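Local coordinates for protein CocE/NonD family hydrolase (Staphylococcus aureus subsp. aureus COL, PDB 3III) that probably hydrolyses ester or amide bonds through an alpha/beta-hydrolase catalytic domain, as in other CocE/NonD family members, although its own substrate is not established, at residues A[26-31]-A[98-102]; A[54-58]-A[77-81]; A[205-209]-A[456-461]; A[424-430]-A[513-519]. All blocks are in the same frame, centred on the assembly; numbering follows the deposited sequence.

In the fold
Contact 1 comes first: strand 22-30, outermost in the mixed sheet of the alpha/beta-hydrolase part, meets the loop at 98-102, closing a loop of 66 residues. Within that loop falls contact 2, which joins strand 53-60 to the loop after strand 67-74; the two lie about 15 Å apart between centres and touch where Ser-101 approaches Lys-81. Contact 3 then spans 246 residues, carrying the 205-209 hairpin to strand 447-458 of the C-terminal beta domain. Contact 4 opens before contact 3 has closed, so their segments cross, and the two touch through neighbouring strands 447-458 and 424-432, with a salt bridge from Arg-458 to Asp-424. The two pairs lie on opposite sides of the chain's centre.

Contact 1: A[26-31]-A[98-102]; sequences IVVDSV and PTSSF
The ring of Phe-102 (chi1 m) forms the apolar centre of this contact. Ile-26 CD1 stands over one of its faces in a CH-pi contact, 4.0 Å from the ring centroid, while Val-28 CG2 comes within 4.1 Å of Phe-102 CD2. Phe-59 of strand 53-60 also touches this ring. Further along, Val-28 CG1 packs on Ser-100 CB at 3.6 Å, and Val-31 CG1 meets Pro-98 CB at 3.9 Å. Residues 26-28 are extended in the edge strand 22-30, and the chain then bends at Asp-29, whereas 98-102 is irregular; the two run nearly antiparallel, 169° apart, with Asp-29 opposite Ser-100 (CA atoms 5.2 Å apart). No backbone-to-backbone hydrogen bond links them. Instead Asp-29, the centre of an inverse gamma turn with chi1 p, offers its carboxylate: Asp-29 OD1 accepts from Ser-101 OG (2.7 Å), and the one N-H of Ser-101 N is bifurcated, mainly to Asp-29 OD1 (3.0 Å), less squarely to Asp-29 OD2 (3.2 Å). Ser-100 OG makes an ST turn by accepting from Phe-102 N at 3.3 Å, and is hydrogen-bonded to Asp-109. A loop is thus fastened to a sheet edge without extending the sheet, one carboxylate taking the backbone N-H and hydroxyl of a single serine.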
loop_
_atom_site.group_PDB
_atom_site.type_symbol
_atom_site.label_atom_id
_atom_site.label_comp_id
_atom_site.label_asym_id
_atom_site.label_seq_id
_atom_site.Cartn_x
_atom_site.Cartn_y
_atom_site.Cartn_z
ATOM N N ILE A 26 22.716 -0.963 -25.970
ATOM C CA ILE A 26 21.388 -1.398 -26.311
ATOM C C ILE A 26 20.561 -0.215 -26.809
ATOM O O ILE A 26 20.973 0.938 -26.668
ATOM C CB ILE A 26 20.709 -2.073 -25.099
ATOM C CG1 ILE A 26 20.374 -1.043 -24.040
ATOM C CG2 ILE A 26 21.642 -3.170 -24.537
ATOM C CD1 ILE A 26 19.297 -1.479 -23.021
ATOM N N VAL A 27 19.420 -0.537 -27.403
ATOM C CA VAL A 27 18.425 0.445 -27.838
ATOM C C VAL A 27 17.100 0.049 -27.145
ATOM O O VAL A 27 16.609 -1.070 -27.346
ATOM C CB VAL A 27 18.280 0.447 -29.384
ATOM C CG1 VAL A 27 17.185 1.367 -29.875
ATOM C CG2 VAL A 27 19.633 0.795 -30.079
ATOM N N VAL A 28 16.509 0.991 -26.421
ATOM C CA VAL A 28 15.332 0.762 -25.557
ATOM C C VAL A 28 14.114 1.306 -26.285
ATOM O O VAL A 28 14.185 2.363 -26.889
ATOM C CB VAL A 28 15.507 1.451 -24.135
ATOM C CG1 VAL A 28 14.162 1.419 -23.277
ATOM C CG2 VAL A 28 16.647 0.808 -23.371
ATOM N N ASP A 29 13.008 0.574 -26.195
ATOM C CA ASP A 29 11.721 1.014 -26.727
ATOM C C ASP A 29 11.076 1.950 -25.698
ATOM O O ASP A 29 10.205 1.562 -24.946
ATOM C CB ASP A 29 10.808 -0.174 -27.035
ATOM C CG ASP A 29 10.726 -1.203 -25.863
ATOM O OD1 ASP A 29 11.674 -1.445 -25.096
ATOM O OD2 ASP A 29 9.683 -1.740 -25.678
ATOM N N SER A 30 11.554 3.188 -25.623
ATOM C CA SER A 30 11.022 4.120 -24.644
ATOM C C SER A 30 9.570 4.491 -25.004
ATOM O O SER A 30 9.261 4.729 -26.151
ATOM C CB SER A 30 11.864 5.406 -24.567
ATOM O OG SER A 30 11.193 6.368 -23.761
ATOM N N VAL A 31 8.715 4.526 -23.999
ATOM C CA VAL A 31 7.300 4.916 -24.107
ATOM C C VAL A 31 7.153 6.415 -24.473
ATOM O O VAL A 31 6.212 6.806 -25.157
ATOM C CB VAL A 31 6.618 4.551 -22.708
ATOM C CG1 VAL A 31 5.367 5.343 -22.411
ATOM C CG2 VAL A 31 6.365 3.063 -22.700
ATOM N N PRO A 98 1.903 1.509 -19.499
ATOM C CA PRO A 98 2.868 1.568 -20.592
ATOM C C PRO A 98 4.314 1.614 -20.082
ATOM O O PRO A 98 4.669 2.522 -19.323
ATOM C CB PRO A 98 2.507 2.870 -21.271
ATOM C CG PRO A 98 1.983 3.732 -20.183
ATOM C CD PRO A 98 1.266 2.814 -19.273
ATOM N N THR A 99 5.125 0.644 -20.491
ATOM C CA THR A 99 6.542 0.663 -20.116
ATOM C C THR A 99 7.371 0.111 -21.265
ATOM O O THR A 99 6.825 -0.552 -22.172
ATOM C CB THR A 99 6.854 -0.132 -18.840
ATOM O OG1 THR A 99 6.834 -1.533 -19.166
ATOM C CG2 THR A 99 5.921 0.156 -17.740
ATOM N N SER A 100 8.675 0.425 -21.251
ATOM C CA SER A 100 9.582 -0.266 -22.133
ATOM C C SER A 100 9.718 -1.752 -21.737
ATOM O O SER A 100 9.402 -2.185 -20.636
ATOM C CB SER A 100 10.958 0.331 -22.117
ATOM O OG SER A 100 11.598 0.066 -20.895
ATOM N N SER A 101 10.291 -2.516 -22.642
ATOM C CA SER A 101 10.519 -3.936 -22.382
ATOM C C SER A 101 11.650 -4.190 -21.356
ATOM O O SER A 101 11.952 -5.359 -20.997
ATOM C CB SER A 101 10.723 -4.634 -23.725
ATOM O OG SER A 101 11.852 -4.079 -24.392
ATOM N N PHE A 102 12.301 -3.123 -20.883
ATOM C CA PHE A 102 13.429 -3.247 -19.934
ATOM C C PHE A 102 13.005 -2.794 -18.509
ATOM O O PHE A 102 13.821 -2.300 -17.721
ATOM C CB PHE A 102 14.617 -2.441 -20.445
ATOM C CG PHE A 102 15.307 -3.062 -21.657
ATOM C CD1 PHE A 102 16.360 -3.924 -21.488
ATOM C CD2 PHE A 102 14.861 -2.801 -22.935
ATOM C CE1 PHE A 102 16.984 -4.503 -22.573
ATOM C CE2 PHE A 102 15.477 -3.380 -24.031
ATOM C CZ PHE A 102 16.522 -4.234 -23.861
#

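Contact 2: A[54-58]-A[77-81]; sequences LYINI and GKDNK
Gly-77 opens the loop with phi 116° and psi 115°, where a side chain would jam against the preceding carbonyl and collide with Asn-80 OD1. Lys-78 follows with phi -76° and psi -18°, facing the extended strand 54-58; its CA is 7.0 Å from that of Ile-56. With chi1 p, chi2 and chi3 t and chi4 p, its chain reaches across to the strand, Lys-78 CD 3.6 Å from Tyr-55 O and Lys-78 CE 3.9 Å from Tyr-55 CB. Lys-78 NZ donates to Asn-57 OD1 (2.8 Å) and forms a salt bridge with Asp-79 OD2 (2.6 Å); Asp-43 is a second acidic partner. The Lys-78 O atom accepts from a water (2.6 Å), which itself accepts from Asn-57 ND2 (2.9 Å). At Asp-79, chi1 m brings OD1 to Asn-57 ND2 at 2.8 Å, so one amide serves both charged neighbours. Asn-80 OD1 is hydrogen-bonded to Arg-224. The loop follows strand 67-74, probably canonical strand beta3 of alpha/beta hydrolases, after which oxyanion-hole residues often lie, though no such role is established here. Strand 53-60 runs between strands 36-47 and 119-124, and Ile-56, pointing away from the loop, packs on Trp-152 of helix 140-154.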
loop_
_atom_site.group_PDB
_atom_site.type_symbol
_atom_site.label_atom_id
_atom_site.label_comp_id
_atom_site.label_asym_id
_atom_site.label_seq_id
_atom_site.Cartn_x
_atom_site.Cartn_y
_atom_site.Cartn_z
ATOM N N LEU A 54 25.320 -9.816 -4.471
ATOM C CA LEU A 54 24.019 -9.439 -5.010
ATOM C C LEU A 54 24.215 -9.048 -6.465
ATOM O O LEU A 54 25.244 -8.405 -6.821
ATOM C CB LEU A 54 23.408 -8.257 -4.253
ATOM C CG LEU A 54 22.412 -8.602 -3.157
ATOM C CD1 LEU A 54 22.921 -9.670 -2.212
ATOM C CD2 LEU A 54 21.943 -7.348 -2.451
ATOM N N TYR A 55 23.259 -9.435 -7.285
ATOM C CA TYR A 55 23.294 -9.211 -8.721
ATOM C C TYR A 55 22.453 -8.039 -9.144
ATOM O O TYR A 55 21.339 -7.852 -8.673
ATOM C CB TYR A 55 22.917 -10.483 -9.499
ATOM C CG TYR A 55 23.954 -11.566 -9.260
ATOM C CD1 TYR A 55 24.957 -11.819 -10.189
ATOM C CD2 TYR A 55 23.932 -12.308 -8.088
ATOM C CE1 TYR A 55 25.942 -12.788 -9.930
ATOM C CE2 TYR A 55 24.894 -13.231 -7.821
ATOM C CZ TYR A 55 25.890 -13.473 -8.742
ATOM O OH TYR A 55 26.796 -14.445 -8.479
ATOM N N ILE A 56 22.992 -7.248 -10.054
ATOM C CA ILE A 56 22.300 -6.005 -10.524
ATOM C C ILE A 56 22.403 -5.819 -12.029
ATOM O O ILE A 56 23.243 -6.436 -12.704
ATOM C CB ILE A 56 22.913 -4.712 -9.861
ATOM C CG1 ILE A 56 24.363 -4.490 -10.312
ATOM C CG2 ILE A 56 22.945 -4.871 -8.356
ATOM C CD1 ILE A 56 25.069 -3.177 -9.704
ATOM N N ASN A 57 21.561 -4.925 -12.545
ATOM C CA ASN A 57 21.747 -4.329 -13.854
ATOM C C ASN A 57 21.907 -2.829 -13.691
ATOM O O ASN A 57 21.268 -2.219 -12.841
ATOM C CB ASN A 57 20.515 -4.561 -14.722
ATOM C CG ASN A 57 20.230 -6.026 -14.960
ATOM O OD1 ASN A 57 21.147 -6.839 -15.092
ATOM N ND2 ASN A 57 18.957 -6.351 -15.110
ATOM N N ILE A 58 22.726 -2.236 -14.544
ATOM C CA ILE A 58 22.926 -0.803 -14.574
ATOM C C ILE A 58 22.604 -0.267 -15.977
ATOM O O ILE A 58 23.212 -0.673 -16.953
ATOM C CB ILE A 58 24.407 -0.429 -14.308
ATOM C CG1 ILE A 58 24.929 -0.977 -12.967
ATOM C CG2 ILE A 58 24.618 1.113 -14.405
ATOM C CD1 ILE A 58 26.516 -0.963 -12.838
ATOM N N GLY A 77 12.963 -10.726 -9.383
ATOM C CA GLY A 77 13.659 -10.974 -10.627
ATOM C C GLY A 77 14.017 -9.652 -11.287
ATOM O O GLY A 77 13.134 -8.906 -11.684
ATOM N N LYS A 78 15.322 -9.366 -11.395
ATOM C CA LYS A 78 15.816 -8.129 -12.019
ATOM C C LYS A 78 15.723 -8.146 -13.565
ATOM O O LYS A 78 15.817 -7.053 -14.189
ATOM C CB LYS A 78 17.245 -7.844 -11.596
ATOM C CG LYS A 78 18.299 -8.804 -12.196
ATOM C CD LYS A 78 19.725 -8.331 -11.890
ATOM C CE LYS A 78 20.795 -9.222 -12.461
ATOM N NZ LYS A 78 20.733 -9.327 -13.961
ATOM N N ASP A 79 15.587 -9.320 -14.169
ATOM C CA ASP A 79 15.515 -9.422 -15.610
ATOM C C ASP A 79 14.141 -9.801 -16.118
ATOM O O ASP A 79 13.990 -10.223 -17.252
ATOM C CB ASP A 79 16.563 -10.422 -16.076
ATOM C CG ASP A 79 17.928 -9.937 -15.774
ATOM O OD1 ASP A 79 18.229 -8.846 -16.244
ATOM O OD2 ASP A 79 18.672 -10.596 -15.037
ATOM N N ASN A 80 13.130 -9.653 -15.289
ATOM C CA ASN A 80 11.770 -9.923 -15.748
ATOM C C ASN A 80 11.364 -9.037 -16.928
ATOM O O ASN A 80 11.444 -7.793 -16.870
ATOM C CB ASN A 80 10.763 -9.794 -14.596
ATOM C CG ASN A 80 10.999 -10.822 -13.471
ATOM O OD1 ASN A 80 11.896 -11.713 -13.527
ATOM N ND2 ASN A 80 10.178 -10.710 -12.447
ATOM N N LYS A 81 11.002 -9.694 -18.028
ATOM C CA LYS A 81 10.326 -9.020 -19.115
ATOM C C LYS A 81 8.857 -8.783 -18.659
ATOM O O LYS A 81 8.158 -9.734 -18.269
ATOM C CB LYS A 81 10.414 -9.835 -20.438
ATOM C CG LYS A 81 10.050 -9.020 -21.672
ATOM C CD LYS A 81 10.278 -9.810 -22.956
ATOM C CE LYS A 81 9.640 -9.115 -24.159
ATOM N NZ LYS A 81 8.152 -8.995 -23.982
HETATM O O HOH W 1 16.527 -4.838 -15.381
#

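Contact 3: A[205-209]-A[456-461]; sequences HGGIP and WLRVSH
Residues 205-208 form a type I' turn, with Gly-206 (phi 59°, psi 28°) and Gly-207 (88°, -8°) at its corner and His-205 and Ile-208 paired by backbone bonds from His-205 N to Ile-208 O (2.8 Å) and Ile-208 N to His-205 O (2.9 Å). The tip abuts strand 456-458: Arg-458 N donates to Gly-206 O at 2.9 Å, and Gly-206 CA makes a CA-H...O contact with Trp-456 O at 3.4 Å. Beta carbons on either glycine would collide here, with Trp-456 O or His-461 ND1. A beta hairpin with a two-residue loop, part of the hydrolase region, is thereby docked on the C-terminal, non-catalytic domain. His-205 (chi1 m) and Trp-456 (chi1 m) stack face to face, the imidazole and six-membered-ring centroids 4.4 Å apart with planes at 29°; His-205 ND1 is hydrogen-bonded to His-533. Ile-208 CD1 reaches Trp-456 CB at 4.0 Å. One face of the Arg-458 guanidinium lies against Gly-207 O and Ile-208 CA, while Arg-458 NE forms a salt bridge with Asp-424.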
loop_
_atom_site.group_PDB
_atom_site.type_symbol
_atom_site.label_atom_id
_atom_site.label_comp_id
_atom_site.label_asym_id
_atom_site.label_seq_id
_atom_site.Cartn_x
_atom_site.Cartn_y
_atom_site.Cartn_z
ATOM N N HIS A 205 -5.424 -8.831 9.214
ATOM C CA HIS A 205 -6.181 -7.584 9.280
ATOM C C HIS A 205 -6.948 -7.551 10.570
ATOM O O HIS A 205 -7.807 -8.377 10.793
ATOM C CB HIS A 205 -7.117 -7.475 8.097
ATOM C CG HIS A 205 -6.412 -7.482 6.804
ATOM N ND1 HIS A 205 -6.451 -8.561 5.953
ATOM C CD2 HIS A 205 -5.595 -6.566 6.227
ATOM C CE1 HIS A 205 -5.710 -8.298 4.892
ATOM N NE2 HIS A 205 -5.192 -7.093 5.026
ATOM N N GLY A 206 -6.606 -6.600 11.450
ATOM C CA GLY A 206 -7.272 -6.582 12.761
ATOM C C GLY A 206 -7.072 -7.852 13.541
ATOM O O GLY A 206 -7.887 -8.207 14.391
ATOM N N GLY A 207 -5.951 -8.544 13.298
ATOM C CA GLY A 207 -5.762 -9.830 13.939
ATOM C C GLY A 207 -6.330 -11.038 13.185
ATOM O O GLY A 207 -6.112 -12.197 13.613
ATOM N N ILE A 208 -7.086 -10.815 12.106
ATOM C CA ILE A 208 -7.697 -11.955 11.359
ATOM C C ILE A 208 -6.690 -12.302 10.238
ATOM O O ILE A 208 -6.413 -11.434 9.401
ATOM C CB ILE A 208 -9.064 -11.574 10.710
ATOM C CG1 ILE A 208 -10.011 -10.909 11.709
ATOM C CG2 ILE A 208 -9.745 -12.817 10.028
ATOM C CD1 ILE A 208 -11.355 -10.362 11.045
ATOM N N PRO A 209 -6.203 -13.559 10.158
ATOM C CA PRO A 209 -5.204 -13.925 9.168
ATOM C C PRO A 209 -5.689 -13.845 7.730
ATOM O O PRO A 209 -6.798 -14.268 7.425
ATOM C CB PRO A 209 -4.802 -15.350 9.535
ATOM C CG PRO A 209 -5.854 -15.846 10.381
ATOM C CD PRO A 209 -6.638 -14.699 10.959
ATOM N N TRP A 456 -11.395 -4.347 9.626
ATOM C CA TRP A 456 -11.547 -5.672 10.249
ATOM C C TRP A 456 -11.119 -5.691 11.707
ATOM O O TRP A 456 -10.172 -4.994 12.102
ATOM C CB TRP A 456 -10.659 -6.679 9.543
ATOM C CG TRP A 456 -10.861 -6.854 8.079
ATOM C CD1 TRP A 456 -11.589 -7.851 7.470
ATOM C CD2 TRP A 456 -10.248 -6.115 7.032
ATOM N NE1 TRP A 456 -11.514 -7.728 6.119
ATOM C CE2 TRP A 456 -10.680 -6.688 5.810
ATOM C CE3 TRP A 456 -9.382 -5.019 6.996
ATOM C CZ2 TRP A 456 -10.276 -6.188 4.555
ATOM C CZ3 TRP A 456 -9.008 -4.511 5.771
ATOM C CH2 TRP A 456 -9.457 -5.119 4.553
ATOM N N LEU A 457 -11.741 -6.532 12.523
ATOM C CA LEU A 457 -11.197 -6.776 13.845
ATOM C C LEU A 457 -11.600 -8.147 14.411
ATOM O O LEU A 457 -12.743 -8.498 14.385
ATOM C CB LEU A 457 -11.688 -5.714 14.820
ATOM C CG LEU A 457 -11.113 -5.800 16.253
ATOM C CD1 LEU A 457 -9.581 -5.488 16.243
ATOM C CD2 LEU A 457 -11.895 -4.877 17.224
ATOM N N ARG A 458 -10.639 -8.854 14.975
ATOM C CA ARG A 458 -10.896 -10.025 15.803
ATOM C C ARG A 458 -11.031 -9.486 17.232
ATOM O O ARG A 458 -10.151 -8.784 17.783
ATOM C CB ARG A 458 -9.779 -11.048 15.621
ATOM C CG ARG A 458 -9.923 -12.311 16.491
ATOM C CD ARG A 458 -9.010 -13.411 15.998
ATOM N NE ARG A 458 -9.537 -14.019 14.780
ATOM C CZ ARG A 458 -8.974 -15.013 14.122
ATOM N NH1 ARG A 458 -7.842 -15.556 14.527
ATOM N NH2 ARG A 458 -9.549 -15.461 13.025
ATOM N N VAL A 459 -12.198 -9.725 17.813
ATOM C CA VAL A 459 -12.569 -9.056 19.064
ATOM C C VAL A 459 -11.658 -9.429 20.244
ATOM O O VAL A 459 -11.401 -8.608 21.116
ATOM C CB VAL A 459 -14.104 -9.250 19.328
ATOM C CG1 VAL A 459 -14.536 -8.765 20.723
ATOM C CG2 VAL A 459 -14.892 -8.531 18.199
ATOM N N SER A 460 -11.120 -10.645 20.272
ATOM C CA SER A 460 -10.110 -10.976 21.299
ATOM C C SER A 460 -8.839 -10.079 21.192
ATOM O O SER A 460 -8.090 -9.941 22.154
ATOM C CB SER A 460 -9.716 -12.449 21.262
ATOM O OG SER A 460 -9.031 -12.735 20.080
ATOM N N HIS A 461 -8.670 -9.408 20.058
ATOM C CA HIS A 461 -7.558 -8.464 19.850
ATOM C C HIS A 461 -7.924 -6.998 20.040
ATOM O O HIS A 461 -7.175 -6.090 19.623
ATOM C CB HIS A 461 -7.043 -8.657 18.425
ATOM C CG HIS A 461 -6.329 -9.954 18.223
ATOM N ND1 HIS A 461 -5.110 -10.053 17.565
ATOM C CD2 HIS A 461 -6.644 -11.207 18.620
ATOM C CE1 HIS A 461 -4.730 -11.318 17.542
ATOM N NE2 HIS A 461 -5.638 -12.041 18.183
#

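Contact 4: A[424-430]-A[513-519]; sequences DLFAGIK and VKGSEIV
Strand 424-430 and residues 513-514 are antiparallel, with Phe-426 and Lys-514 a hydrogen-bonded pair: Phe-426 N donates to Lys-514 O and Lys-514 N to Phe-426 O, both at 3.0 Å. Ala-427 and Val-513 form the next, non-hydrogen-bonded pair, CA atoms 4.8 Å apart. On their face of the sheet both touch strand 408-417, as in the beta sandwich expected of this C-terminal domain family. Beyond Lys-514 the chain leaves the sheet and bends back across the Phe-426 ring (chi1 m), placing Ser-516 C and Glu-517 N over one face; Ile-518 CD1 comes 4.2 Å from Phe-426 CB. From Lys-514, extended with every chi t, Lys-514 NZ donates to Glu-517 O (3.2 Å) and is also hydrogen-bonded to Lys-389 O. The Glu-517 carboxylate accepts from Trp-456 NE1 and His-533 ND1, whereas Asp-424 has a salt bridge with Arg-458 and Lys-430 one with Glu-438. A water accepting from Lys-430 NZ (2.8 Å) donates to Ile-518 O (2.8 Å).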
loop_
_atom_site.group_PDB
_atom_site.type_symbol
_atom_site.label_atom_id
_atom_site.label_comp_id
_atom_site.label_asym_id
_atom_site.label_seq_id
_atom_site.Cartn_x
_atom_site.Cartn_y
_atom_site.Cartn_z
ATOM N N ASP A 424 -14.970 -12.525 14.687
ATOM C CA ASP A 424 -14.344 -11.825 13.605
ATOM C C ASP A 424 -15.360 -10.865 13.002
ATOM O O ASP A 424 -16.356 -11.309 12.435
ATOM C CB ASP A 424 -13.820 -12.819 12.547
ATOM C CG ASP A 424 -12.552 -13.554 13.019
ATOM O OD1 ASP A 424 -11.812 -12.949 13.811
ATOM O OD2 ASP A 424 -12.262 -14.683 12.549
ATOM N N LEU A 425 -15.055 -9.553 13.081
ATOM C CA LEU A 425 -15.958 -8.512 12.604
ATOM C C LEU A 425 -15.359 -7.865 11.335
ATOM O O LEU A 425 -14.165 -7.515 11.284
ATOM C CB LEU A 425 -16.171 -7.443 13.660
ATOM C CG LEU A 425 -16.730 -7.809 15.050
ATOM C CD1 LEU A 425 -16.701 -6.595 16.024
ATOM C CD2 LEU A 425 -18.116 -8.306 14.903
ATOM N N PHE A 426 -16.214 -7.759 10.331
ATOM C CA PHE A 426 -15.893 -7.215 9.037
ATOM C C PHE A 426 -16.742 -5.970 8.901
ATOM O O PHE A 426 -17.962 -6.031 8.971
ATOM C CB PHE A 426 -16.259 -8.217 7.946
ATOM C CG PHE A 426 -15.392 -9.483 7.943
ATOM C CD1 PHE A 426 -14.446 -9.677 6.986
ATOM C CD2 PHE A 426 -15.554 -10.473 8.910
ATOM C CE1 PHE A 426 -13.601 -10.818 6.969
ATOM C CE2 PHE A 426 -14.748 -11.641 8.883
ATOM C CZ PHE A 426 -13.794 -11.835 7.918
ATOM N N ALA A 427 -16.088 -4.831 8.797
ATOM C CA ALA A 427 -16.765 -3.544 8.625
ATOM C C ALA A 427 -16.550 -2.995 7.252
ATOM O O ALA A 427 -15.493 -3.188 6.605
ATOM C CB ALA A 427 -16.309 -2.567 9.640
ATOM N N GLY A 428 -17.572 -2.277 6.782
ATOM C CA GLY A 428 -17.481 -1.557 5.570
ATOM C C GLY A 428 -18.272 -0.272 5.529
ATOM O O GLY A 428 -19.301 -0.129 6.210
ATOM N N ILE A 429 -17.736 0.688 4.769
ATOM C CA ILE A 429 -18.446 1.930 4.458
ATOM C C ILE A 429 -18.784 1.901 2.982
ATOM O O ILE A 429 -17.889 1.652 2.137
ATOM C CB ILE A 429 -17.577 3.156 4.720
ATOM C CG1 ILE A 429 -17.030 3.109 6.146
ATOM C CG2 ILE A 429 -18.390 4.522 4.433
ATOM C CD1 ILE A 429 -18.155 3.077 7.251
ATOM N N LYS A 430 -20.054 2.163 2.671
ATOM C CA LYS A 430 -20.551 2.211 1.270
ATOM C C LYS A 430 -21.194 3.590 1.040
ATOM O O LYS A 430 -21.632 4.252 1.998
ATOM C CB LYS A 430 -21.613 1.124 1.019
ATOM C CG LYS A 430 -21.118 -0.271 1.168
ATOM C CD LYS A 430 -22.150 -1.336 0.906
ATOM C CE LYS A 430 -21.462 -2.708 0.878
ATOM N NZ LYS A 430 -20.524 -2.893 -0.282
ATOM N N VAL A 513 -21.879 -4.198 8.940
ATOM C CA VAL A 513 -21.119 -5.061 9.817
ATOM C C VAL A 513 -21.557 -6.494 9.528
ATOM O O VAL A 513 -22.774 -6.800 9.469
ATOM C CB VAL A 513 -21.308 -4.675 11.298
ATOM C CG1 VAL A 513 -20.437 -5.622 12.217
ATOM C CG2 VAL A 513 -20.960 -3.230 11.539
ATOM N N LYS A 514 -20.601 -7.414 9.440
ATOM C CA LYS A 514 -20.903 -8.740 8.950
ATOM C C LYS A 514 -19.873 -9.727 9.496
ATOM O O LYS A 514 -18.783 -9.333 9.928
ATOM C CB LYS A 514 -20.756 -8.658 7.410
ATOM C CG LYS A 514 -21.354 -9.798 6.664
ATOM C CD LYS A 514 -21.184 -9.574 5.159
ATOM C CE LYS A 514 -21.986 -10.571 4.408
ATOM N NZ LYS A 514 -21.451 -10.859 3.063
ATOM N N GLY A 515 -20.182 -11.022 9.426
ATOM C CA GLY A 515 -19.220 -12.035 9.868
ATOM C C GLY A 515 -18.299 -12.578 8.817
ATOM O O GLY A 515 -17.571 -13.570 9.067
ATOM N N SER A 516 -18.321 -11.970 7.645
ATOM C CA SER A 516 -17.452 -12.383 6.548
ATOM C C SER A 516 -17.267 -11.208 5.574
ATOM O O SER A 516 -17.852 -10.143 5.768
ATOM C CB SER A 516 -18.009 -13.672 5.861
ATOM O OG SER A 516 -19.318 -13.465 5.363
ATOM N N GLU A 517 -16.453 -11.407 4.533
ATOM C CA GLU A 517 -16.111 -10.336 3.598
ATOM C C GLU A 517 -17.345 -9.619 3.080
ATOM O O GLU A 517 -18.316 -10.242 2.685
ATOM C CB GLU A 517 -15.286 -10.860 2.418
ATOM C CG GLU A 517 -14.070 -9.988 2.124
ATOM C CD GLU A 517 -13.055 -10.053 3.206
ATOM O OE1 GLU A 517 -12.923 -9.058 3.964
ATOM O OE2 GLU A 517 -12.323 -11.061 3.247
ATOM N N ILE A 518 -17.273 -8.298 3.059
ATOM C CA ILE A 518 -18.401 -7.505 2.629
ATOM C C ILE A 518 -18.552 -7.459 1.101
ATOM O O ILE A 518 -19.621 -7.742 0.574
ATOM C CB ILE A 518 -18.360 -6.138 3.306
ATOM C CG1 ILE A 518 -18.572 -6.344 4.833
ATOM C CG2 ILE A 518 -19.467 -5.223 2.733
ATOM C CD1 ILE A 518 -18.068 -5.177 5.602
ATOM N N VAL A 519 -17.486 -7.094 0.407
ATOM C CA VAL A 519 -17.453 -7.170 -1.031
ATOM C C VAL A 519 -16.893 -8.538 -1.357
ATOM O O VAL A 519 -15.859 -8.970 -0.807
ATOM C CB VAL A 519 -16.591 -6.031 -1.636
ATOM C CG1 VAL A 519 -16.482 -6.219 -3.173
ATOM C CG2 VAL A 519 -17.165 -4.626 -1.280
HETATM O O HOH W 2 -20.961 -5.658 -0.736
#